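Local coordinates for protein pectinesterase (Aspergillus niger, PDB 5C1E) that hydrolyses the methyl esters of pectin's polygalacturonate backbone, releasing methanol, and is probably involved in the maceration of plant tissue, at residues Val40-Tyr45 and Tyr60-Asp65; Cys154-Ala159 and Cys174-Asn179; Phe164-Val169 and Ser187-Ser192; Arg228-Asn233 and Ala279-Thr284. One frame throughout, in Å; residues are numbered along the deposited sequence.

How the contacts relate
All four contacts belong to one right-handed parallel beta-helix and differ in depth and chemistry. Contact 2, with nine of twelve touching residues buried, is a regular strand pair carried by backbone bonds. Contact 3 is also mostly buried; contacts 1 and 4 are partly buried and nearer the surface. Contacts 1 and 3 each keep one parallel bridge and then leave the sheet, the first with a carboxylate gripping backbone, the second with a serine hydroxyl against a peptide. Contact 4 lays an irregular C-terminal segment on strand 228-232 through a glutamine side chain. Contacts 3 and 4 touch, Ser187 packing on Arg228 and Val229, with the like-charged Arg189 and Arg228 close by.

Contact 1 of 4, residues Val40-Tyr45 and Tyr60-Asp65; sequences VASGTY and YGETTD
Glu62 OE2 takes a 2.6 Å bond from a water molecule that is also bonded to Ser42 OG. The same carboxylate's other oxygen, Glu62 OE1, accepts the backbone N-H of Ser42 at 2.9 Å from Ser42 N, so the carboxylate holds Ser42 twice, once directly through the backbone and once through the bridging water. The N-H meets OE1 on its anti side, 33° out of the carboxylate plane. Glu62 has CG anti to its backbone N (chi1 178°), and the extended chain beyond carries the carboxylate across to Ser42, alongside Ala41; Glu62 OE1 passes 3.6 Å from Ala41 CB. The partly exposed acid thus ties down a segment that has already left the strand.

Ahead of it the backbones still pair as parallel strands, with Val40 bridged to Gly61. Val40 N donates to Tyr60 O at 2.8 Å, and Glu62 N returns a bond to Val40 O at 3.0 Å. The first is the straighter, 169° at the hydrogen. Within 40-45, Tyr45 OH donates to Ala41 O at 2.7 Å, from above the carbonyl plane, linking a residue of strand 43-46 back to the turn that precedes it. Thr63 OG1 accepts from Asp65 N in an ST turn as the second segment departs.

Val40 packs on Val13 of strand 11-13 and Val74 of strand 74-78, while Glu62 lies against Tyr39 of strand 36-40. The contact therefore joins the ends of neighbouring strands 36-40 and 57-61 just before the chain turns into strand 43-46.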
# COMPACT_ATOMS: atom_id res chain seq x y z
N VAL A 40 18.13 -4.89 -6.15
CA VAL A 40 17.77 -6.30 -6.21
C VAL A 40 17.52 -6.70 -7.66
O VAL A 40 16.68 -6.11 -8.35
CB VAL A 40 16.52 -6.61 -5.35
CG1 VAL A 40 16.28 -8.12 -5.23
CG2 VAL A 40 16.68 -6.01 -3.96
N ALA A 41 18.30 -7.68 -8.11
CA ALA A 41 18.13 -8.22 -9.43
C ALA A 41 16.98 -9.20 -9.44
O ALA A 41 16.49 -9.66 -8.40
CB ALA A 41 19.41 -8.89 -9.90
N SER A 42 16.57 -9.53 -10.66
CA SER A 42 15.44 -10.41 -10.92
C SER A 42 15.50 -11.67 -10.06
O SER A 42 16.56 -12.25 -9.83
CB SER A 42 15.40 -10.79 -12.41
OG SER A 42 16.64 -11.31 -12.86
N GLY A 43 14.32 -12.08 -9.62
CA GLY A 43 14.19 -13.30 -8.86
C GLY A 43 12.97 -13.31 -7.98
O GLY A 43 12.32 -12.27 -7.75
N THR A 44 12.68 -14.50 -7.48
CA THR A 44 11.69 -14.68 -6.42
C THR A 44 12.47 -15.00 -5.16
O THR A 44 13.23 -15.96 -5.12
CB THR A 44 10.70 -15.81 -6.75
OG1 THR A 44 9.97 -15.43 -7.91
CG2 THR A 44 9.73 -16.05 -5.61
N TYR A 45 12.32 -14.12 -4.17
CA TYR A 45 13.04 -14.18 -2.91
C TYR A 45 12.07 -14.64 -1.81
O TYR A 45 11.16 -13.91 -1.41
CB TYR A 45 13.67 -12.82 -2.62
CG TYR A 45 14.67 -12.41 -3.68
CD1 TYR A 45 14.26 -11.82 -4.87
CD2 TYR A 45 16.04 -12.65 -3.50
CE1 TYR A 45 15.19 -11.45 -5.84
CE2 TYR A 45 16.97 -12.29 -4.46
CZ TYR A 45 16.55 -11.71 -5.63
OH TYR A 45 17.48 -11.38 -6.57
N TYR A 60 15.74 -0.74 -4.56
CA TYR A 60 15.39 -0.67 -5.97
C TYR A 60 15.30 -2.04 -6.56
O TYR A 60 16.21 -2.84 -6.39
CB TYR A 60 16.50 0.01 -6.76
CG TYR A 60 16.79 1.44 -6.44
CD1 TYR A 60 15.94 2.45 -6.86
CD2 TYR A 60 17.95 1.79 -5.77
CE1 TYR A 60 16.24 3.78 -6.61
CE2 TYR A 60 18.25 3.12 -5.52
CZ TYR A 60 17.39 4.11 -5.95
OH TYR A 60 17.68 5.42 -5.68
N GLY A 61 14.25 -2.28 -7.33
CA GLY A 61 14.12 -3.51 -8.10
C GLY A 61 14.48 -3.32 -9.56
O GLY A 61 14.27 -2.26 -10.14
N GLU A 62 15.02 -4.37 -10.14
CA GLU A 62 15.34 -4.40 -11.56
C GLU A 62 14.06 -4.31 -12.39
O GLU A 62 13.09 -5.01 -12.10
CB GLU A 62 16.09 -5.70 -11.90
CG GLU A 62 16.41 -5.84 -13.37
CD GLU A 62 17.16 -7.12 -13.71
OE1 GLU A 62 17.54 -7.87 -12.82
OE2 GLU A 62 17.36 -7.37 -14.92
N THR A 63 14.07 -3.44 -13.40
CA THR A 63 12.95 -3.35 -14.33
C THR A 63 13.30 -2.61 -15.61
O THR A 63 14.10 -1.70 -15.59
CB THR A 63 11.72 -2.64 -13.69
OG1 THR A 63 10.66 -2.54 -14.65
CG2 THR A 63 12.07 -1.26 -13.18
N THR A 64 12.68 -3.02 -16.73
CA THR A 64 12.85 -2.34 -18.01
C THR A 64 12.14 -0.98 -18.04
O THR A 64 12.45 -0.15 -18.89
CB THR A 64 12.37 -3.22 -19.20
OG1 THR A 64 12.91 -2.71 -20.42
CG2 THR A 64 10.85 -3.25 -19.28
N ASP A 65 11.20 -0.75 -17.12
CA ASP A 65 10.41 0.49 -17.08
C ASP A 65 10.05 0.80 -15.62
O ASP A 65 9.12 0.22 -15.04
CB ASP A 65 9.14 0.33 -17.94
CG ASP A 65 8.32 1.62 -18.03
OD1 ASP A 65 8.66 2.60 -17.35
OD2 ASP A 65 7.35 1.64 -18.83
O HOH W 1 17.46 -9.92 -15.23

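Contact 2 of 4, residues Cys154-Ala159 and Cys174-Asn179; sequences CMIEGA and CDIVSN
Met155 places CG anti to its backbone N (chi1 -165°), a bend at chi2 then turns SD, and Val177 sends CG2 anti to its carbonyl carbon; together these torsions bring Met155 SD to 3.6 Å from Val177 CG2. Both residues lie on the sheet face that also carries Glu157 and Asp175. The Glu157 chain crosses that of Asn179 at about a right angle, with Glu157 OE1 3.5 Å from Asn179 CB, and Asn179 ND2 donates to Gly137 O and to a water.

On the other face, Ile156 CD1 lies 4.0 Å from Cys174 CB. The two cysteines remain separate thiols: Cys154 N donates to Cys174 SG at 3.5 Å.

Backbone bonds alternate between the strands. Ile156 N donates to Asp175 O at 2.9 Å, and Val177 N to Ile156 O at 2.8 Å, the latter nearly straight at 174°. CA-H...O contacts, such as Ser178 CA to Gly158 O, lie beside them. The strand axes are 4.7 Å apart and 13° from parallel.

Residues in like positions pair one coil later, Ile156 over Ile176, the in-register stacking characteristic of the parallel beta-helix of pectin methylesterases.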
# COMPACT_ATOMS: atom_id res chain seq x y z
N CYS A 154 1.43 2.09 -8.04
CA CYS A 154 1.49 0.79 -7.45
C CYS A 154 0.23 -0.01 -7.78
O CYS A 154 -0.78 0.54 -8.25
CB CYS A 154 1.65 0.87 -5.92
SG CYS A 154 3.23 1.57 -5.35
N MET A 155 0.32 -1.31 -7.54
CA MET A 155 -0.81 -2.21 -7.69
C MET A 155 -1.04 -2.81 -6.32
O MET A 155 -0.13 -3.45 -5.77
CB MET A 155 -0.47 -3.28 -8.72
CG MET A 155 -1.65 -4.08 -9.26
SD MET A 155 -2.44 -5.20 -8.09
CE MET A 155 -1.08 -6.29 -7.62
N ILE A 156 -2.23 -2.58 -5.75
CA ILE A 156 -2.59 -3.15 -4.44
C ILE A 156 -3.77 -4.09 -4.64
O ILE A 156 -4.86 -3.65 -5.07
CB ILE A 156 -2.94 -2.06 -3.39
CG1 ILE A 156 -1.78 -1.09 -3.23
CG2 ILE A 156 -3.17 -2.69 -2.01
CD1 ILE A 156 -1.98 0.20 -3.96
N GLU A 157 -3.56 -5.36 -4.31
CA GLU A 157 -4.56 -6.40 -4.56
C GLU A 157 -4.97 -7.13 -3.31
O GLU A 157 -4.13 -7.53 -2.48
CB GLU A 157 -4.04 -7.41 -5.58
CG GLU A 157 -5.10 -8.41 -6.01
CD GLU A 157 -4.72 -9.25 -7.23
OE1 GLU A 157 -5.59 -10.01 -7.69
OE2 GLU A 157 -3.58 -9.18 -7.71
N GLY A 158 -6.28 -7.36 -3.20
CA GLY A 158 -6.87 -8.14 -2.13
C GLY A 158 -8.38 -8.10 -2.20
O GLY A 158 -8.97 -7.68 -3.21
N ALA A 159 -9.01 -8.54 -1.13
CA ALA A 159 -10.45 -8.63 -1.06
C ALA A 159 -11.05 -8.02 0.20
O ALA A 159 -12.06 -7.32 0.12
CB ALA A 159 -10.86 -10.09 -1.15
N CYS A 174 -2.62 4.63 -8.66
CA CYS A 174 -2.47 3.22 -8.37
C CYS A 174 -3.61 2.42 -8.96
O CYS A 174 -4.74 2.93 -9.14
CB CYS A 174 -2.45 2.97 -6.86
SG CYS A 174 -1.01 3.64 -6.01
N ASP A 175 -3.33 1.15 -9.25
CA ASP A 175 -4.37 0.21 -9.58
C ASP A 175 -4.71 -0.53 -8.31
O ASP A 175 -3.85 -1.15 -7.70
CB ASP A 175 -3.92 -0.76 -10.69
CG ASP A 175 -3.89 -0.10 -12.08
OD1 ASP A 175 -4.66 0.85 -12.34
OD2 ASP A 175 -3.07 -0.53 -12.90
N ILE A 176 -5.97 -0.42 -7.90
CA ILE A 176 -6.46 -1.06 -6.70
C ILE A 176 -7.40 -2.15 -7.17
O ILE A 176 -8.45 -1.88 -7.77
CB ILE A 176 -7.11 -0.02 -5.78
CG1 ILE A 176 -6.04 0.96 -5.28
CG2 ILE A 176 -7.85 -0.68 -4.63
CD1 ILE A 176 -6.58 2.20 -4.61
N VAL A 177 -6.99 -3.40 -6.93
CA VAL A 177 -7.54 -4.57 -7.61
C VAL A 177 -8.16 -5.53 -6.61
O VAL A 177 -7.45 -6.12 -5.81
CB VAL A 177 -6.44 -5.30 -8.41
CG1 VAL A 177 -7.02 -6.46 -9.21
CG2 VAL A 177 -5.71 -4.31 -9.33
N SER A 178 -9.48 -5.70 -6.66
CA SER A 178 -10.16 -6.64 -5.76
C SER A 178 -10.20 -8.05 -6.35
O SER A 178 -10.65 -8.24 -7.50
CB SER A 178 -11.60 -6.18 -5.45
OG SER A 178 -11.65 -5.15 -4.49
N ASN A 179 -9.76 -9.05 -5.57
CA ASN A 179 -9.81 -10.46 -5.99
C ASN A 179 -10.84 -11.29 -5.22
O ASN A 179 -10.81 -12.53 -5.24
CB ASN A 179 -8.42 -11.13 -5.90
CG ASN A 179 -7.81 -11.05 -4.53
OD1 ASN A 179 -8.44 -10.57 -3.59
ND2 ASN A 179 -6.57 -11.51 -4.40
O HOH W 2 -5.29 -13.15 -6.53
O HOH W 3 -12.77 -6.36 -2.42

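Contact 3 of 4, residues Phe164-Val169 and Ser187-Ser192; sequences FGDASV and SSRETS
Ser188 OG overlaps the peptide joining Gly165 to Asp166, lying 3.1 Å from Asp166 N and 3.3 Å from Asp166 CB. The angle at that N-H is too poor for a hydrogen bond, so this is packing of a hydroxyl against a peptide. Ser188 has OG between its own N and carbonyl carbon (chi1 52°), which turns the oxygen onto the neighbouring backbone.

A real bond runs beside it: Ser188 N donates to Gly165 O at 3.0 Å, straight at the hydrogen (166°) but approaching from high above the carbonyl plane, 65° out of it. Gly165 O has a second donor in Tyr198 OH, of strand 198-201, and the CA-H of Ser187 points at it as well. Three groups therefore surround this one oxygen.

Gly165 and Ser187 form a single parallel bridge, the last rung between strands 163-165 and 182-187 in the seven-stranded sheet of the beta-helix. Past it the chains separate: 166-167 turns toward strand 168-172, while 187-192 runs out as a loop. Asp161, the predicted active-site residue, precedes this strand end, with its side chain about 9 Å from Gly165.

The loop begins with an ST turn, in which Ser187 OG accepts from Arg189 N at 3.1 Å. Asp166 follows its edge, OD1 coming 3.3 Å from Arg189 CA and 3.6 Å from Arg189 CB, a contact with carbon and not with the charged end. The extended Arg189 chain carries its guanidinium away, where NE donates to Asp194 O and NH2 to Leu226 O. Asp166 OD1 also lies near Asp194 OD2, a pairing of like charges that would be expected to raise the proton affinity of one of them.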
# COMPACT_ATOMS: atom_id res chain seq x y z
N PHE A 164 -5.47 -1.05 5.23
CA PHE A 164 -6.00 -0.92 6.58
C PHE A 164 -4.95 -0.39 7.55
O PHE A 164 -3.75 -0.58 7.34
CB PHE A 164 -6.61 -2.28 7.07
CG PHE A 164 -5.58 -3.30 7.49
CD1 PHE A 164 -4.78 -3.93 6.54
CD2 PHE A 164 -5.42 -3.63 8.82
CE1 PHE A 164 -3.82 -4.84 6.93
CE2 PHE A 164 -4.46 -4.54 9.21
CZ PHE A 164 -3.66 -5.15 8.27
N GLY A 165 -5.42 0.25 8.62
CA GLY A 165 -4.55 0.85 9.64
C GLY A 165 -4.80 2.33 9.78
O GLY A 165 -5.79 2.86 9.24
N ASP A 166 -3.88 3.00 10.48
CA ASP A 166 -4.02 4.41 10.86
C ASP A 166 -2.92 5.33 10.31
O ASP A 166 -2.66 6.43 10.85
CB ASP A 166 -4.08 4.55 12.38
CG ASP A 166 -4.46 5.94 12.82
OD1 ASP A 166 -5.33 6.58 12.21
OD2 ASP A 166 -3.85 6.42 13.79
N ALA A 167 -2.28 4.89 9.24
CA ALA A 167 -1.37 5.75 8.49
C ALA A 167 -2.13 6.93 7.94
O ALA A 167 -3.35 6.83 7.69
CB ALA A 167 -0.73 4.98 7.35
N SER A 168 -1.43 8.03 7.71
CA SER A 168 -1.98 9.08 6.88
C SER A 168 -1.34 8.89 5.51
O SER A 168 -0.12 9.07 5.35
CB SER A 168 -1.71 10.47 7.43
OG SER A 168 -2.58 11.37 6.81
N VAL A 169 -2.17 8.49 4.54
CA VAL A 169 -1.64 7.86 3.33
C VAL A 169 -2.30 8.39 2.07
O VAL A 169 -3.52 8.58 2.02
CB VAL A 169 -1.72 6.31 3.43
CG1 VAL A 169 -3.13 5.86 3.76
CG2 VAL A 169 -1.18 5.64 2.17
N SER A 187 -9.84 1.85 7.80
CA SER A 187 -9.06 2.80 8.59
C SER A 187 -9.37 2.63 10.07
O SER A 187 -10.53 2.48 10.45
CB SER A 187 -9.34 4.24 8.17
OG SER A 187 -8.85 5.15 9.14
N SER A 188 -8.32 2.71 10.88
CA SER A 188 -8.42 2.64 12.33
C SER A 188 -8.24 4.01 13.00
O SER A 188 -7.97 4.10 14.21
CB SER A 188 -7.40 1.63 12.89
OG SER A 188 -6.11 1.92 12.40
N ARG A 189 -8.48 5.10 12.26
CA ARG A 189 -8.53 6.41 12.88
C ARG A 189 -9.62 6.40 13.96
O ARG A 189 -10.76 5.97 13.71
CB ARG A 189 -8.80 7.50 11.84
CG ARG A 189 -8.88 8.89 12.42
CD ARG A 189 -8.88 9.97 11.33
NE ARG A 189 -9.00 11.31 11.89
CZ ARG A 189 -10.14 11.97 12.13
NH1 ARG A 189 -10.09 13.18 12.66
NH2 ARG A 189 -11.33 11.46 11.82
N GLU A 190 -9.28 6.85 15.16
CA GLU A 190 -10.18 6.69 16.30
C GLU A 190 -10.36 7.88 17.25
O GLU A 190 -11.17 7.80 18.16
CB GLU A 190 -9.78 5.44 17.10
CG GLU A 190 -8.54 5.58 17.95
CD GLU A 190 -8.05 4.25 18.54
OE1 GLU A 190 -7.13 4.30 19.39
OE2 GLU A 190 -8.57 3.18 18.18
N THR A 191 -9.65 8.98 17.02
CA THR A 191 -9.78 10.19 17.84
C THR A 191 -9.83 11.41 16.95
O THR A 191 -9.32 11.40 15.83
CB THR A 191 -8.63 10.39 18.86
OG1 THR A 191 -7.36 10.48 18.19
CG2 THR A 191 -8.64 9.26 19.88
N SER A 192 -10.48 12.47 17.44
CA SER A 192 -10.59 13.72 16.69
C SER A 192 -9.23 14.40 16.50
O SER A 192 -9.05 15.08 15.50
CB SER A 192 -11.57 14.68 17.38
OG SER A 192 -12.88 14.14 17.43

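Contact 4 of 4, residues Arg228-Asn233 and Ala279-Thr284; sequences RVIYQN and AAVDKT. With SO4 (sulfate ion), chain E; SO4 (sulfate ion), chain C.
Ile230 points toward Val281, and the two side chains slide past each other in opposite directions until Ile230 CG2 lies 3.8 Å from Val281 CG2. Two residues earlier, at the start of strand 228-232, the edge of the Arg228 guanidinium holds a sulfate ion, probably from the crystallisation liquor: Arg228 NH1 bonds sulfate O4 and NH2 bonds sulfate O2, each at 2.8 Å. Arg228 NH2 also donates to Gly196 O, and Trp197 forms a cation-pi contact with the same group.

Trp197 borders both Ile230 and Val281, making this a small apolar patch on the outside of the ten-stranded sheet of the parallel beta-helix, over which the chain returns near its C-terminus.

Gln232 supplies the polar link. Its chi1 of 54° sets CG between the backbone N and carbonyl carbon, and the extended chain beyond carries the amide to the backbone of Val281, where it grips both polar atoms. Gln232 OE1 accepts from Val281 N at 2.8 Å, in the carbonyl plane on a lone pair; Gln232 NE2 donates to Val281 O at 3.0 Å, nearly straight at 169°. With both ends engaged the flip of the amide is set, and Asp201 OD1 takes a further bond from NE2. Ala280 CB rests 3.4 Å from Gln232 OE1.

Asn233, just past the strand, brings ND2 4.0 Å from Ala280 CB, while its OD1 accepts from Asn260 and its ND2 donates to Asp201. Beyond Val281, Asp282 is the N-cap of helix 283-287, OD1 accepting from Thr285 N, and Lys283 NZ bonds O4 of a second sulfate at 2.7 Å and, weakly, its O3.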
# COMPACT_ATOMS: atom_id res chain seq x y z
N ARG A 228 -11.30 7.84 8.29
CA ARG A 228 -11.42 8.91 7.30
C ARG A 228 -10.78 8.57 5.97
O ARG A 228 -9.55 8.40 5.88
CB ARG A 228 -10.81 10.20 7.82
CG ARG A 228 -10.96 11.37 6.85
CD ARG A 228 -10.89 12.71 7.56
NE ARG A 228 -9.63 12.88 8.28
CZ ARG A 228 -9.39 13.90 9.10
NH1 ARG A 228 -10.31 14.84 9.28
NH2 ARG A 228 -8.22 13.98 9.73
N VAL A 229 -11.61 8.49 4.94
CA VAL A 229 -11.15 8.07 3.61
C VAL A 229 -11.85 8.89 2.54
O VAL A 229 -13.07 9.09 2.62
CB VAL A 229 -11.50 6.60 3.37
CG1 VAL A 229 -10.99 6.14 2.01
CG2 VAL A 229 -10.92 5.71 4.49
N ILE A 230 -11.08 9.36 1.56
CA ILE A 230 -11.62 10.02 0.36
C ILE A 230 -11.14 9.33 -0.91
O ILE A 230 -9.94 9.06 -1.05
CB ILE A 230 -11.31 11.55 0.32
CG1 ILE A 230 -11.93 12.17 -0.94
CG2 ILE A 230 -9.83 11.85 0.39
CD1 ILE A 230 -12.04 13.68 -0.86
N TYR A 231 -12.07 9.03 -1.81
CA TYR A 231 -11.74 8.60 -3.16
C TYR A 231 -12.05 9.77 -4.08
O TYR A 231 -13.20 10.24 -4.14
CB TYR A 231 -12.59 7.40 -3.59
CG TYR A 231 -12.23 6.05 -2.99
CD1 TYR A 231 -12.57 5.73 -1.68
CD2 TYR A 231 -11.65 5.05 -3.76
CE1 TYR A 231 -12.29 4.48 -1.13
CE2 TYR A 231 -11.37 3.79 -3.23
CZ TYR A 231 -11.67 3.52 -1.91
OH TYR A 231 -11.41 2.27 -1.36
N GLN A 232 -11.03 10.27 -4.76
CA GLN A 232 -11.17 11.48 -5.58
C GLN A 232 -10.50 11.32 -6.94
O GLN A 232 -9.45 10.66 -7.07
CB GLN A 232 -10.58 12.69 -4.84
CG GLN A 232 -9.16 12.53 -4.37
CD GLN A 232 -8.65 13.71 -3.57
OE1 GLN A 232 -9.38 14.30 -2.79
NE2 GLN A 232 -7.38 14.02 -3.71
N ASN A 233 -11.09 11.94 -7.96
CA ASN A 233 -10.51 11.94 -9.29
C ASN A 233 -10.15 10.54 -9.80
O ASN A 233 -9.19 10.38 -10.55
CB ASN A 233 -9.25 12.82 -9.32
CG ASN A 233 -9.50 14.22 -8.81
OD1 ASN A 233 -10.44 14.88 -9.23
ND2 ASN A 233 -8.62 14.70 -7.92
N ALA A 279 -14.35 19.99 -2.64
CA ALA A 279 -13.09 20.04 -3.33
C ALA A 279 -12.28 18.82 -2.96
O ALA A 279 -12.46 18.26 -1.88
CB ALA A 279 -12.32 21.29 -2.92
N ALA A 280 -11.39 18.42 -3.86
CA ALA A 280 -10.42 17.37 -3.57
C ALA A 280 -9.46 17.81 -2.46
O ALA A 280 -9.20 18.99 -2.30
CB ALA A 280 -9.63 17.02 -4.83
N VAL A 281 -8.94 16.85 -1.70
CA VAL A 281 -7.89 17.16 -0.72
C VAL A 281 -6.52 17.11 -1.37
O VAL A 281 -6.35 16.45 -2.39
CB VAL A 281 -7.93 16.24 0.53
CG1 VAL A 281 -9.32 16.21 1.11
CG2 VAL A 281 -7.45 14.83 0.21
N ASP A 282 -5.55 17.82 -0.80
CA ASP A 282 -4.20 17.82 -1.36
C ASP A 282 -3.22 17.11 -0.44
O ASP A 282 -3.56 16.73 0.68
CB ASP A 282 -3.74 19.25 -1.73
CG ASP A 282 -3.61 20.20 -0.53
OD1 ASP A 282 -3.63 19.78 0.65
OD2 ASP A 282 -3.48 21.41 -0.80
N LYS A 283 -1.99 16.94 -0.91
CA LYS A 283 -1.00 16.20 -0.15
C LYS A 283 -0.54 16.94 1.09
O LYS A 283 -0.04 16.32 2.02
CB LYS A 283 0.19 15.82 -1.02
CG LYS A 283 -0.16 14.76 -2.04
CD LYS A 283 1.04 14.20 -2.79
CE LYS A 283 1.68 15.20 -3.71
NZ LYS A 283 0.76 15.60 -4.80
N THR A 284 -0.68 18.25 1.12
CA THR A 284 -0.32 18.97 2.34
C THR A 284 -1.26 18.55 3.48
O THR A 284 -0.81 18.36 4.61
CB THR A 284 -0.31 20.49 2.12
OG1 THR A 284 0.76 20.81 1.22
CG2 THR A 284 -0.13 21.23 3.44
S SO4 E . -8.74 17.30 11.24
O1 SO4 E . -8.86 18.15 10.03
O2 SO4 E . -7.61 16.36 11.11
O3 SO4 E . -8.53 18.17 12.43
O4 SO4 E . -10.02 16.58 11.43
S SO4 C . 0.44 12.73 -7.01
O1 SO4 C . 0.59 12.97 -8.48
O2 SO4 C . -0.14 11.37 -6.81
O3 SO4 C . 1.75 12.83 -6.30
O4 SO4 C . -0.44 13.77 -6.45